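Local coordinates for protein NAD(P)H-hydrate epimerase (Saccharomyces cerevisiae, PDB 1JZT) that catalyses the epimerization of the R and S forms of NAD(P)HX, the hydrated, damaged form of NAD(P)H, so that both epimers can be repaired, at residues A[40-45]-A[241-246]; A[134-139]-A[165-170]; A[138-143]-A[174-179]; A[169-174]-A[190-195]; A[199-204]-A[215-220]. One frame throughout, in Å; residues are numbered along the deposited sequence.

All five contacts reach one mixed, mostly parallel sheet. Interactions 2 and 4 lie at its middle, about 7 Å between centres, and share strand 169-172, which pairs with strand 133-139 in one and strand 194-198 in the other. Interaction 3 shares Asp-138 and Ala-139 with interaction 2 and gathers the loops that follow strands 133-139 and 169-172, where the potassium ion and nucleotide probably bind. Interaction 5 comes later in the chain, at strand 214-218, and is tied to interaction 4 by the salt bridge from Lys-202 to Asp-173. Interaction 1, about 18 Å from interaction 3, spans all the others in sequence, bringing the C-terminal edge strand against helix 28-46.

Interaction 1: residues A[40-45]-A[241-246]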
# COMPACT_ATOMS: atom_id res chain seq x y z
N ALA A 40 -1.75 -7.37 0.45
CA ALA A 40 -2.89 -8.20 0.85
C ALA A 40 -2.47 -9.23 1.90
O ALA A 40 -3.17 -9.46 2.89
CB ALA A 40 -3.46 -8.91 -0.36
N GLN A 41 -1.32 -9.87 1.68
CA GLN A 41 -0.84 -10.86 2.64
C GLN A 41 -0.60 -10.22 4.03
O GLN A 41 -0.89 -10.83 5.06
CB GLN A 41 0.44 -11.53 2.11
CG GLN A 41 0.89 -12.78 2.87
CD GLN A 41 1.99 -13.55 2.13
OE1 GLN A 41 3.03 -12.99 1.80
NE2 GLN A 41 1.76 -14.83 1.89
N ALA A 42 -0.08 -8.99 4.06
CA ALA A 42 0.17 -8.28 5.33
C ALA A 42 -1.14 -8.01 6.07
O ALA A 42 -1.22 -8.15 7.29
CB ALA A 42 0.91 -6.96 5.07
N VAL A 43 -2.16 -7.61 5.32
CA VAL A 43 -3.47 -7.33 5.90
C VAL A 43 -4.07 -8.60 6.50
O VAL A 43 -4.59 -8.59 7.61
CB VAL A 43 -4.44 -6.78 4.84
CG1 VAL A 43 -5.85 -6.70 5.40
CG2 VAL A 43 -3.96 -5.41 4.38
N CYS A 44 -3.99 -9.69 5.74
CA CYS A 44 -4.51 -10.97 6.19
C CYS A 44 -3.76 -11.45 7.44
O CYS A 44 -4.35 -12.03 8.34
CB CYS A 44 -4.38 -12.00 5.05
SG CYS A 44 -4.96 -13.68 5.44
N ARG A 45 -2.46 -11.20 7.49
CA ARG A 45 -1.67 -11.65 8.64
C ARG A 45 -1.90 -10.79 9.88
O ARG A 45 -1.86 -11.28 11.01
CB ARG A 45 -0.19 -11.67 8.27
CG ARG A 45 0.67 -12.38 9.29
CD ARG A 45 1.99 -12.82 8.68
NE ARG A 45 1.81 -13.83 7.63
CZ ARG A 45 2.82 -14.35 6.94
NH1 ARG A 45 4.07 -13.97 7.19
NH2 ARG A 45 2.59 -15.26 6.00
N ASP A 241 6.65 -16.75 1.85
CA ASP A 241 6.04 -15.45 2.15
C ASP A 241 6.49 -14.34 1.20
O ASP A 241 7.62 -14.34 0.72
CB ASP A 241 6.39 -14.97 3.56
CG ASP A 241 5.75 -15.80 4.65
OD1 ASP A 241 4.85 -16.62 4.35
OD2 ASP A 241 6.14 -15.62 5.82
N GLN A 242 5.59 -13.39 0.94
CA GLN A 242 5.92 -12.26 0.08
C GLN A 242 6.07 -11.00 0.93
O GLN A 242 6.14 -9.88 0.43
CB GLN A 242 4.85 -12.07 -0.99
CG GLN A 242 4.74 -13.25 -1.96
CD GLN A 242 6.02 -13.50 -2.74
OE1 GLN A 242 6.43 -12.68 -3.55
NE2 GLN A 242 6.67 -14.63 -2.47
N ILE A 243 6.10 -11.23 2.24
CA ILE A 243 6.26 -10.17 3.23
C ILE A 243 7.17 -10.71 4.33
O ILE A 243 7.33 -11.93 4.48
CB ILE A 243 4.91 -9.78 3.88
CG1 ILE A 243 4.29 -10.99 4.58
CG2 ILE A 243 3.96 -9.21 2.83
CD1 ILE A 243 3.07 -10.66 5.44
N LEU A 244 7.77 -9.80 5.09
CA LEU A 244 8.65 -10.12 6.21
C LEU A 244 8.42 -9.04 7.27
O LEU A 244 8.45 -7.85 6.96
CB LEU A 244 10.13 -10.07 5.79
CG LEU A 244 11.14 -10.22 6.93
CD1 LEU A 244 10.97 -11.58 7.60
CD2 LEU A 244 12.57 -10.06 6.40
N LYS A 245 8.16 -9.46 8.50
CA LYS A 245 7.94 -8.50 9.57
C LYS A 245 9.28 -7.82 9.86
O LYS A 245 10.25 -8.48 10.26
CB LYS A 245 7.40 -9.23 10.81
CG LYS A 245 6.93 -8.34 11.93
CD LYS A 245 6.44 -9.19 13.09
CE LYS A 245 6.04 -8.34 14.27
NZ LYS A 245 4.97 -7.39 13.88
N LEU A 246 9.30 -6.50 9.63
CA LEU A 246 10.46 -5.61 9.79
C LEU A 246 11.32 -5.51 8.52
O LEU A 246 12.34 -6.22 8.41
CB LEU A 246 11.32 -6.00 10.98
CG LEU A 246 10.92 -5.28 12.28
CD1 LEU A 246 9.48 -5.63 12.62
CD2 LEU A 246 11.85 -5.70 13.41
OXT LEU A 246 10.94 -4.71 7.63
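Arg-45 grips Asp-241 end-on with two nitrogens, NH1 reaching OD2 at 3.0 Å and NH2 reaching OD1 at 3.1 Å. Both oxygens lie close to the guanidinium plane, yet the nitrogens come from above the carboxylate, and the two flat groups are turned 61° against each other. Over one face of the guanidinium, toward its rim, sits CD1 of Ile-243. The same methyl rests on the helix backbone, 3.8 Å from CA of Ala-42. One turn back, Gln-41 stretches out, CG anti to the backbone N, and its OE1 takes the N-H of Gln-242 at 2.7 Å on an in-plane lone pair. Ile-243 is thus bracketed by the salt bridge and the Gln-41 to Gln-242 hydrogen bond, with its CG1 3.6 Å from OE1 of Gln-41. An alanine in place of Asp-241 would probably leave the Arg-45 guanidinium without its charged mate and freer to swing off Ile-243. Farther out, Ser-38 OG bonds to the carbonyl of Gln-242, and Tyr-216 of the neighbouring strand touches both Ala-42 and Arg-45. This is helix-on-sheet packing in an alpha/beta fold: helix 28-46 covers the sheet up to its C-terminal edge strand, 243-245, which runs antiparallel to strand 214-218.

Interaction 2: residues A[134-139]-A[165-170]; sequences LCIVDA and NIIPIV
Ile-136 and Val-170, with the most surface buried here, sit on neighbouring parallel strands of a beta-alpha-beta unit, strand 133-139, helix 153-163 and strand 169-172, at the heart of a Rossmann-like sheet. The carbonyl O of Ile-136 takes the N-H of Val-170 at 2.6 Å, while the N-H of Ile-136 goes to Pro-168 O, its N lying 2.9 Å from that oxygen. Val-170 O then accepts from Asp-138 N at 2.8 Å. The two residues face opposite ways. Ile-136 points to the face it shares with Ile-169, and CG1, held beside its backbone N (chi1 -59°), carries CD1 to within 3.6 Å of CG2 of Ile-167, their side chains crossing at about a right angle. Val-170 projects to the other face with Val-137, where Val-43 of helix 28-46 covers it together with Cys-135. Ile-169, next in buried area, turns CG2 to the CB of Asp-138 at 3.7 Å; beyond that carbon the carboxylate is engaged by Thr-176 and Ser-171. At the opposite end, where pairing begins, the Pro-168 ring closes over the backbone of the first strand: its CG lies 3.3 Å from Leu-134 O and 3.7 Å from Cys-135 CB.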
# COMPACT_ATOMS: atom_id res chain seq x y z
N LEU A 134 -13.20 -2.72 8.76
CA LEU A 134 -12.22 -3.44 9.56
C LEU A 134 -10.90 -2.67 9.59
O LEU A 134 -10.28 -2.51 10.64
CB LEU A 134 -11.98 -4.83 8.96
CG LEU A 134 -10.74 -5.59 9.43
CD1 LEU A 134 -10.88 -6.00 10.91
CD2 LEU A 134 -10.57 -6.82 8.56
N CYS A 135 -10.46 -2.23 8.42
CA CYS A 135 -9.23 -1.46 8.31
C CYS A 135 -9.25 -0.72 6.98
O CYS A 135 -10.03 -1.05 6.08
CB CYS A 135 -8.00 -2.37 8.37
SG CYS A 135 -7.74 -3.39 6.88
N ILE A 136 -8.38 0.28 6.87
CA ILE A 136 -8.29 1.09 5.67
C ILE A 136 -6.92 0.92 5.04
O ILE A 136 -5.90 0.94 5.73
CB ILE A 136 -8.50 2.58 6.01
CG1 ILE A 136 -9.87 2.77 6.66
CG2 ILE A 136 -8.37 3.43 4.74
CD1 ILE A 136 -10.02 4.09 7.39
N VAL A 137 -6.90 0.71 3.73
CA VAL A 137 -5.64 0.57 3.03
C VAL A 137 -5.36 1.89 2.33
O VAL A 137 -6.11 2.33 1.44
CB VAL A 137 -5.67 -0.54 1.96
CG1 VAL A 137 -4.33 -0.57 1.22
CG2 VAL A 137 -5.95 -1.88 2.61
N ASP A 138 -4.26 2.51 2.74
CA ASP A 138 -3.81 3.78 2.20
C ASP A 138 -2.88 3.56 1.02
O ASP A 138 -1.69 3.32 1.20
CB ASP A 138 -3.07 4.57 3.30
CG ASP A 138 -2.24 5.72 2.74
OD1 ASP A 138 -2.66 6.33 1.73
OD2 ASP A 138 -1.17 6.01 3.32
N ALA A 139 -3.44 3.62 -0.18
CA ALA A 139 -2.66 3.45 -1.40
C ALA A 139 -2.79 4.72 -2.24
O ALA A 139 -2.92 4.65 -3.47
CB ALA A 139 -3.18 2.23 -2.18
N ASN A 165 -7.25 6.85 14.67
CA ASN A 165 -6.96 6.32 16.00
C ASN A 165 -8.04 5.33 16.43
O ASN A 165 -7.93 4.71 17.48
CB ASN A 165 -6.85 7.47 17.01
CG ASN A 165 -5.61 8.30 16.79
OD1 ASN A 165 -4.49 7.84 17.02
ND2 ASN A 165 -5.79 9.53 16.31
N ILE A 166 -9.08 5.19 15.60
CA ILE A 166 -10.15 4.24 15.90
C ILE A 166 -10.14 3.13 14.85
O ILE A 166 -10.33 1.96 15.17
CB ILE A 166 -11.54 4.94 15.94
CG1 ILE A 166 -12.66 3.89 15.92
CG2 ILE A 166 -11.70 5.89 14.77
CD1 ILE A 166 -12.57 2.87 17.05
N ILE A 167 -9.92 3.51 13.59
CA ILE A 167 -9.87 2.56 12.47
C ILE A 167 -8.41 2.44 12.02
O ILE A 167 -7.78 3.44 11.65
CB ILE A 167 -10.73 3.05 11.27
CG1 ILE A 167 -12.14 3.41 11.74
CG2 ILE A 167 -10.79 1.98 10.19
CD1 ILE A 167 -12.84 2.29 12.47
N PRO A 168 -7.85 1.22 12.03
CA PRO A 168 -6.46 1.02 11.62
C PRO A 168 -6.19 1.28 10.14
O PRO A 168 -6.94 0.80 9.28
CB PRO A 168 -6.20 -0.44 12.00
CG PRO A 168 -7.53 -1.07 11.77
CD PRO A 168 -8.47 -0.07 12.40
N ILE A 169 -5.13 2.02 9.86
CA ILE A 169 -4.75 2.33 8.48
C ILE A 169 -3.50 1.52 8.11
O ILE A 169 -2.53 1.48 8.87
CB ILE A 169 -4.45 3.84 8.28
CG1 ILE A 169 -5.73 4.66 8.43
CG2 ILE A 169 -3.82 4.06 6.91
CD1 ILE A 169 -5.49 6.17 8.42
N VAL A 170 -3.55 0.88 6.94
CA VAL A 170 -2.44 0.10 6.42
C VAL A 170 -1.88 0.89 5.24
O VAL A 170 -2.52 0.95 4.19
CB VAL A 170 -2.92 -1.28 5.90
CG1 VAL A 170 -1.74 -2.07 5.33
CG2 VAL A 170 -3.60 -2.07 7.02

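Interaction 3: residues A[138-143]-A[174-179]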
# COMPACT_ATOMS: atom_id res chain seq x y z
N ASP A 138 -4.26 2.51 2.74
CA ASP A 138 -3.81 3.78 2.20
C ASP A 138 -2.88 3.56 1.02
O ASP A 138 -1.69 3.32 1.20
CB ASP A 138 -3.07 4.57 3.30
CG ASP A 138 -2.24 5.72 2.74
OD1 ASP A 138 -2.66 6.33 1.73
OD2 ASP A 138 -1.17 6.01 3.32
N ALA A 139 -3.44 3.62 -0.18
CA ALA A 139 -2.66 3.45 -1.40
C ALA A 139 -2.79 4.72 -2.24
O ALA A 139 -2.92 4.65 -3.47
CB ALA A 139 -3.18 2.23 -2.18
N ILE A 140 -2.78 5.87 -1.59
CA ILE A 140 -2.91 7.14 -2.30
C ILE A 140 -1.65 7.51 -3.08
O ILE A 140 -1.66 7.48 -4.31
CB ILE A 140 -3.29 8.32 -1.34
CG1 ILE A 140 -4.73 8.18 -0.87
CG2 ILE A 140 -3.22 9.65 -2.08
CD1 ILE A 140 -5.00 6.97 -0.05
N PHE A 141 -0.58 7.87 -2.37
CA PHE A 141 0.68 8.23 -3.02
C PHE A 141 1.87 7.43 -2.51
O PHE A 141 1.97 7.16 -1.31
CB PHE A 141 0.97 9.73 -2.87
CG PHE A 141 0.05 10.61 -3.66
CD1 PHE A 141 -0.11 10.41 -5.03
CD2 PHE A 141 -0.67 11.62 -3.03
CE1 PHE A 141 -0.97 11.22 -5.77
CE2 PHE A 141 -1.54 12.43 -3.76
CZ PHE A 141 -1.69 12.22 -5.13
N GLY A 142 2.77 7.08 -3.42
CA GLY A 142 3.95 6.32 -3.08
C GLY A 142 5.22 7.15 -2.92
O GLY A 142 5.17 8.37 -2.80
N PHE A 143 6.37 6.48 -2.96
CA PHE A 143 7.65 7.15 -2.77
C PHE A 143 7.95 8.30 -3.75
O PHE A 143 8.90 9.06 -3.53
CB PHE A 143 8.79 6.12 -2.80
CG PHE A 143 9.14 5.60 -4.17
CD1 PHE A 143 9.94 6.35 -5.03
CD2 PHE A 143 8.66 4.37 -4.60
CE1 PHE A 143 10.27 5.86 -6.29
CE2 PHE A 143 8.99 3.87 -5.86
CZ PHE A 143 9.79 4.62 -6.71
N VAL A 174 4.78 3.86 1.67
CA VAL A 174 5.06 4.97 2.57
C VAL A 174 3.73 5.61 2.98
O VAL A 174 2.74 5.52 2.25
CB VAL A 174 5.94 6.07 1.91
CG1 VAL A 174 7.34 5.55 1.68
CG2 VAL A 174 5.32 6.53 0.59
N PRO A 175 3.68 6.23 4.17
CA PRO A 175 2.44 6.88 4.63
C PRO A 175 2.16 8.08 3.74
O PRO A 175 3.02 8.95 3.59
CB PRO A 175 2.77 7.29 6.07
CG PRO A 175 3.83 6.29 6.48
CD PRO A 175 4.69 6.21 5.24
N THR A 176 0.98 8.13 3.14
CA THR A 176 0.64 9.24 2.26
C THR A 176 0.72 10.58 3.00
O THR A 176 0.22 10.71 4.11
CB THR A 176 -0.77 9.05 1.66
OG1 THR A 176 -0.77 7.87 0.84
CG2 THR A 176 -1.17 10.25 0.83
N GLY A 177 1.39 11.56 2.40
CA GLY A 177 1.51 12.86 3.05
C GLY A 177 2.80 13.05 3.82
O GLY A 177 3.13 14.17 4.20
N TRP A 178 3.53 11.96 4.06
CA TRP A 178 4.80 12.04 4.77
C TRP A 178 5.90 12.41 3.78
O TRP A 178 5.79 12.12 2.59
CB TRP A 178 5.17 10.69 5.40
CG TRP A 178 4.46 10.35 6.68
CD1 TRP A 178 3.23 10.79 7.08
CD2 TRP A 178 4.91 9.44 7.69
NE1 TRP A 178 2.89 10.21 8.28
CE2 TRP A 178 3.90 9.37 8.68
CE3 TRP A 178 6.07 8.66 7.86
CZ2 TRP A 178 4.01 8.57 9.83
CZ3 TRP A 178 6.19 7.86 9.00
CH2 TRP A 178 5.16 7.82 9.97
N ASP A 179 6.95 13.06 4.27
CA ASP A 179 8.06 13.39 3.39
C ASP A 179 8.80 12.06 3.27
O ASP A 179 9.31 11.53 4.25
CB ASP A 179 8.96 14.45 4.02
CG ASP A 179 10.06 14.90 3.08
OD1 ASP A 179 10.91 14.06 2.72
OD2 ASP A 179 10.08 16.08 2.69
O HOH W 1 0.38 5.26 0.54
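Thr-176 presses its side chain into the corner where the chain leaves strand 133-139, and every branch finds something there. CB lies 3.3 Å from OD1 of Asp-138. From it OG1, anti to the carbonyl carbon (chi1 -64°), donates to that same OD1 at 2.6 Å and accepts the N-H of Phe-141 at 3.2 Å in an almost straight bond of 178°. CG2 goes the other way, into apolar company, 3.6 Å from both CB and CG2 of Ile-140 and more loosely against the Phe-141 ring. The backbone joins in: Thr-176 N donates to Asp-138 OD2 at 3.0 Å. Both carboxylate oxygens use their syn lone pairs, and together they clasp the N-H and hydroxyl of one residue. Ser-171 OG also bonds to OD2, helping to fix the rotation of the group. A water 2.9 Å from Thr-176 OG1 sits between the carbonyls of Asp-138 and Val-174. An alanine at Asp-138 would probably leave the Thr-176 hydroxyl and amide without their acceptors and the threonine side chain freer to turn. Farther along, Val-174 pushes CG2 against the backbone of the other loop, 3.6 Å from Gly-142 C. A type II turn, with Gly-177 in a conformation that calls for glycine, carries the chain on from Pro-175 to Trp-178. Asp-138 and Thr-176 are predicted potassium ligands, as is nearby Asn-70, and Gly-142 and Phe-143 are predicted to bind NADPHX: the arrangement fits the ion and nucleotide site of the NnrE/AIBP family.

Interaction 4: residues A[169-174]-A[190-195]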
# COMPACT_ATOMS: atom_id res chain seq x y z
N ILE A 169 -5.13 2.02 9.86
CA ILE A 169 -4.75 2.33 8.48
C ILE A 169 -3.50 1.52 8.11
O ILE A 169 -2.53 1.48 8.87
CB ILE A 169 -4.45 3.84 8.28
CG1 ILE A 169 -5.73 4.66 8.43
CG2 ILE A 169 -3.82 4.06 6.91
CD1 ILE A 169 -5.49 6.17 8.42
N VAL A 170 -3.55 0.88 6.94
CA VAL A 170 -2.44 0.10 6.42
C VAL A 170 -1.88 0.89 5.24
O VAL A 170 -2.52 0.95 4.19
CB VAL A 170 -2.92 -1.28 5.90
CG1 VAL A 170 -1.74 -2.07 5.33
CG2 VAL A 170 -3.60 -2.07 7.02
N SER A 171 -0.70 1.49 5.41
CA SER A 171 -0.09 2.30 4.35
C SER A 171 0.79 1.51 3.40
O SER A 171 1.67 0.76 3.83
CB SER A 171 0.73 3.45 4.95
OG SER A 171 -0.11 4.45 5.50
N VAL A 172 0.56 1.70 2.11
CA VAL A 172 1.32 1.02 1.07
C VAL A 172 2.59 1.80 0.72
O VAL A 172 2.53 2.95 0.28
CB VAL A 172 0.48 0.85 -0.22
CG1 VAL A 172 1.27 0.05 -1.24
CG2 VAL A 172 -0.83 0.15 0.11
N ASP A 173 3.72 1.13 0.94
CA ASP A 173 5.05 1.65 0.68
C ASP A 173 5.50 2.74 1.66
O ASP A 173 6.48 2.56 2.38
CB ASP A 173 5.16 2.17 -0.76
CG ASP A 173 6.59 2.35 -1.19
OD1 ASP A 173 7.42 1.50 -0.79
OD2 ASP A 173 6.89 3.31 -1.93
N VAL A 174 4.78 3.86 1.67
CA VAL A 174 5.06 4.97 2.57
C VAL A 174 3.73 5.61 2.98
O VAL A 174 2.74 5.52 2.25
CB VAL A 174 5.94 6.07 1.91
CG1 VAL A 174 7.34 5.55 1.68
CG2 VAL A 174 5.32 6.53 0.59
N ILE A 190 -0.71 11.26 8.78
CA ILE A 190 -1.16 9.88 8.85
C ILE A 190 -0.32 9.12 9.88
O ILE A 190 0.90 9.25 9.92
CB ILE A 190 -1.00 9.17 7.47
CG1 ILE A 190 -1.97 9.79 6.45
CG2 ILE A 190 -1.25 7.67 7.60
CD1 ILE A 190 -3.42 9.54 6.75
N ASN A 191 -1.01 8.35 10.73
CA ASN A 191 -0.38 7.52 11.76
C ASN A 191 -0.89 6.11 11.50
O ASN A 191 -1.86 5.65 12.12
CB ASN A 191 -0.81 7.99 13.16
CG ASN A 191 -0.37 7.03 14.27
OD1 ASN A 191 -0.76 7.18 15.43
ND2 ASN A 191 0.46 6.05 13.92
N PRO A 192 -0.25 5.40 10.56
CA PRO A 192 -0.65 4.04 10.19
C PRO A 192 -0.45 2.96 11.25
O PRO A 192 0.54 2.96 11.97
CB PRO A 192 0.18 3.78 8.94
CG PRO A 192 1.46 4.49 9.25
CD PRO A 192 0.97 5.80 9.84
N ALA A 193 -1.40 2.03 11.33
CA ALA A 193 -1.30 0.92 12.27
C ALA A 193 -0.32 -0.08 11.66
O ALA A 193 0.34 -0.84 12.37
CB ALA A 193 -2.67 0.26 12.46
N VAL A 194 -0.23 -0.06 10.33
CA VAL A 194 0.67 -0.96 9.61
C VAL A 194 1.31 -0.23 8.43
O VAL A 194 0.65 0.54 7.73
CB VAL A 194 -0.08 -2.20 9.04
CG1 VAL A 194 0.91 -3.13 8.35
CG2 VAL A 194 -0.82 -2.93 10.15
N LEU A 195 2.61 -0.45 8.23
CA LEU A 195 3.31 0.14 7.10
C LEU A 195 3.89 -1.02 6.31
O LEU A 195 4.58 -1.87 6.87
CB LEU A 195 4.44 1.06 7.56
CG LEU A 195 5.36 1.56 6.44
CD1 LEU A 195 4.58 2.41 5.44
CD2 LEU A 195 6.52 2.36 7.03
O HOH W 2 -4.18 3.93 11.75
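Strands 169-172 and 194-198 run parallel here, with Val-170 paired to Val-194 and Ser-171 to Leu-195. Ile-169 O accepts two N-H groups, from Ala-193 at 2.8 Å and Val-194 at 3.1 Å; the first bond is the more bent, 132° at the hydrogen against 161°. Ser-171 N answers by donating to Val-194 O. Just ahead of the pairing, a water bridges Ile-169 N and Asn-191 O. Val-170 and Val-194 stand side by side on one face, pointing the same way; both methyls of Val-170 come 4.1 Å from the CB of Val-194, and helix 28-46 covers this pair through Val-43 and Gln-46. The opposite face holds Ser-171 and Leu-195. Ser-171 OG, beside its backbone N (chi1 -72°), has CB of Pro-192 at 3.5 Å and CG2 of Ile-190 at 4.0 Å, while its polar partner is OD2 of Asp-138. Leu-195, with CG anti to its backbone N, brings CD1 to 3.6 Å from Asp-173 O, where the first strand ends. Ile-169, the residue most buried by this contact, sets its CD1 against CD1 of Ile-190 at 4.3 Å, and Ile-190 is covered in turn by helix 153-163. Asp-173, predicted to bind NADPHX, points away from this strand pair, and Lys-202 is its salt-bridge partner. The chemistry is therefore divided: apolar side chains make most of the contact on both faces, while the one buried hydroxyl serves as a second-shell group, probably helping to set the orientation of Asp-138, a predicted potassium ligand.

Interaction 5: residues A[199-204]-A[215-220]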
# COMPACT_ATOMS: atom_id res chain seq x y z
N THR A 199 9.74 -3.26 -1.88
CA THR A 199 11.10 -3.40 -2.42
C THR A 199 12.11 -3.19 -1.30
O THR A 199 12.87 -4.10 -0.95
CB THR A 199 11.37 -2.39 -3.58
OG1 THR A 199 10.42 -2.60 -4.63
CG2 THR A 199 12.77 -2.59 -4.14
N VAL A 200 12.10 -1.99 -0.73
CA VAL A 200 13.00 -1.63 0.36
C VAL A 200 12.39 -0.40 1.04
O VAL A 200 11.83 0.46 0.37
CB VAL A 200 14.43 -1.32 -0.17
CG1 VAL A 200 14.37 -0.19 -1.19
CG2 VAL A 200 15.35 -0.96 0.98
N PRO A 201 12.46 -0.33 2.37
CA PRO A 201 11.90 0.82 3.09
C PRO A 201 12.61 2.12 2.73
O PRO A 201 13.81 2.12 2.44
CB PRO A 201 12.09 0.44 4.55
CG PRO A 201 12.04 -1.06 4.52
CD PRO A 201 12.91 -1.36 3.32
N LYS A 202 11.85 3.21 2.75
CA LYS A 202 12.39 4.54 2.47
C LYS A 202 12.74 5.19 3.81
O LYS A 202 12.29 4.74 4.86
CB LYS A 202 11.35 5.37 1.71
CG LYS A 202 11.52 5.36 0.20
CD LYS A 202 11.52 3.94 -0.38
CE LYS A 202 10.12 3.34 -0.36
NZ LYS A 202 10.06 2.03 -1.08
N PRO A 203 13.55 6.26 3.78
CA PRO A 203 13.97 6.98 4.99
C PRO A 203 12.86 7.35 5.96
O PRO A 203 13.06 7.29 7.17
CB PRO A 203 14.68 8.21 4.42
CG PRO A 203 15.27 7.69 3.15
CD PRO A 203 14.10 6.91 2.58
N CYS A 204 11.70 7.72 5.44
CA CYS A 204 10.59 8.10 6.31
C CYS A 204 10.14 6.96 7.23
O CYS A 204 9.55 7.20 8.28
CB CYS A 204 9.41 8.61 5.48
SG CYS A 204 8.58 7.36 4.47
N HIS A 215 5.66 -2.95 11.14
CA HIS A 215 6.35 -2.74 9.87
C HIS A 215 6.67 -4.03 9.11
O HIS A 215 7.26 -4.96 9.65
CB HIS A 215 7.66 -1.96 10.12
CG HIS A 215 8.31 -1.41 8.88
ND1 HIS A 215 9.61 -0.94 8.88
CD2 HIS A 215 7.84 -1.22 7.63
CE1 HIS A 215 9.91 -0.49 7.67
NE2 HIS A 215 8.85 -0.64 6.89
N TYR A 216 6.24 -4.06 7.85
CA TYR A 216 6.47 -5.18 6.95
C TYR A 216 7.15 -4.65 5.70
O TYR A 216 6.99 -3.47 5.33
CB TYR A 216 5.15 -5.81 6.50
CG TYR A 216 4.37 -6.60 7.53
CD1 TYR A 216 4.73 -7.90 7.85
CD2 TYR A 216 3.23 -6.06 8.13
CE1 TYR A 216 3.97 -8.67 8.74
CE2 TYR A 216 2.46 -6.81 9.02
CZ TYR A 216 2.84 -8.11 9.31
OH TYR A 216 2.07 -8.86 10.17
N VAL A 217 7.92 -5.51 5.04
CA VAL A 217 8.55 -5.14 3.78
C VAL A 217 8.04 -6.20 2.79
O VAL A 217 7.90 -7.37 3.15
CB VAL A 217 10.10 -5.18 3.83
CG1 VAL A 217 10.61 -6.59 4.06
CG2 VAL A 217 10.67 -4.62 2.53
N GLY A 218 7.76 -5.77 1.57
CA GLY A 218 7.24 -6.68 0.55
C GLY A 218 7.91 -6.47 -0.79
O GLY A 218 8.72 -5.56 -0.95
N GLY A 219 7.57 -7.30 -1.76
CA GLY A 219 8.18 -7.19 -3.08
C GLY A 219 9.40 -8.09 -3.11
O GLY A 219 10.54 -7.62 -3.13
N ARG A 220 9.16 -9.40 -3.12
CA ARG A 220 10.25 -10.38 -3.11
C ARG A 220 10.73 -10.69 -4.53
O ARG A 220 10.36 -11.70 -5.12
CB ARG A 220 9.77 -11.66 -2.42
CG ARG A 220 10.84 -12.71 -2.16
CD ARG A 220 10.29 -13.84 -1.30
NE ARG A 220 11.31 -14.85 -1.00
CZ ARG A 220 11.10 -15.94 -0.27
NH1 ARG A 220 9.89 -16.17 0.25
NH2 ARG A 220 12.09 -16.80 -0.05
O HOH W 3 12.29 -6.76 -1.09
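This is a small, mostly buried contact between the loop that leaves strand 194-198 and the next strand of the sheet, 214-218, together with Gly-219 just after it. One direct hydrogen bond ties the backbones: Thr-199 N donates to Gly-218 O at 2.7 Å. Beside it a water donates to Thr-199 O at 2.7 Å and to Gly-219 O at 2.8 Å, bridging two carbonyls that could not bond to each other. Gly-219 suits the spot, because a CB there would crowd Thr-199 N as well as the carbonyl before it. Earlier in the strand the Pro-201 ring does the touching. Its CD meets CG2 of Val-217 at 4.0 Å, and that methyl, anti to the backbone N, also lies near Thr-199 O. CG of Pro-201 comes 3.8 Å from CE1 of His-215, whose CG is likewise anti to the backbone N (chi1 -167°); CB of the proline sits at the imidazole edge, in plane. NE2 of this histidine is hydrogen-bonded to Ser-197 OG, which helps fix the ring against the proline. The Lys-202 side chain folds back along the loop, and NZ donates to Val-200 O at 2.8 Å nearly in line with the C=O bond. The same ammonium forms a salt bridge with Asp-173, so the lysine links the loop's own backbone to a residue predicted to bind NADPHX and probably steadies that carboxylate electrostatically.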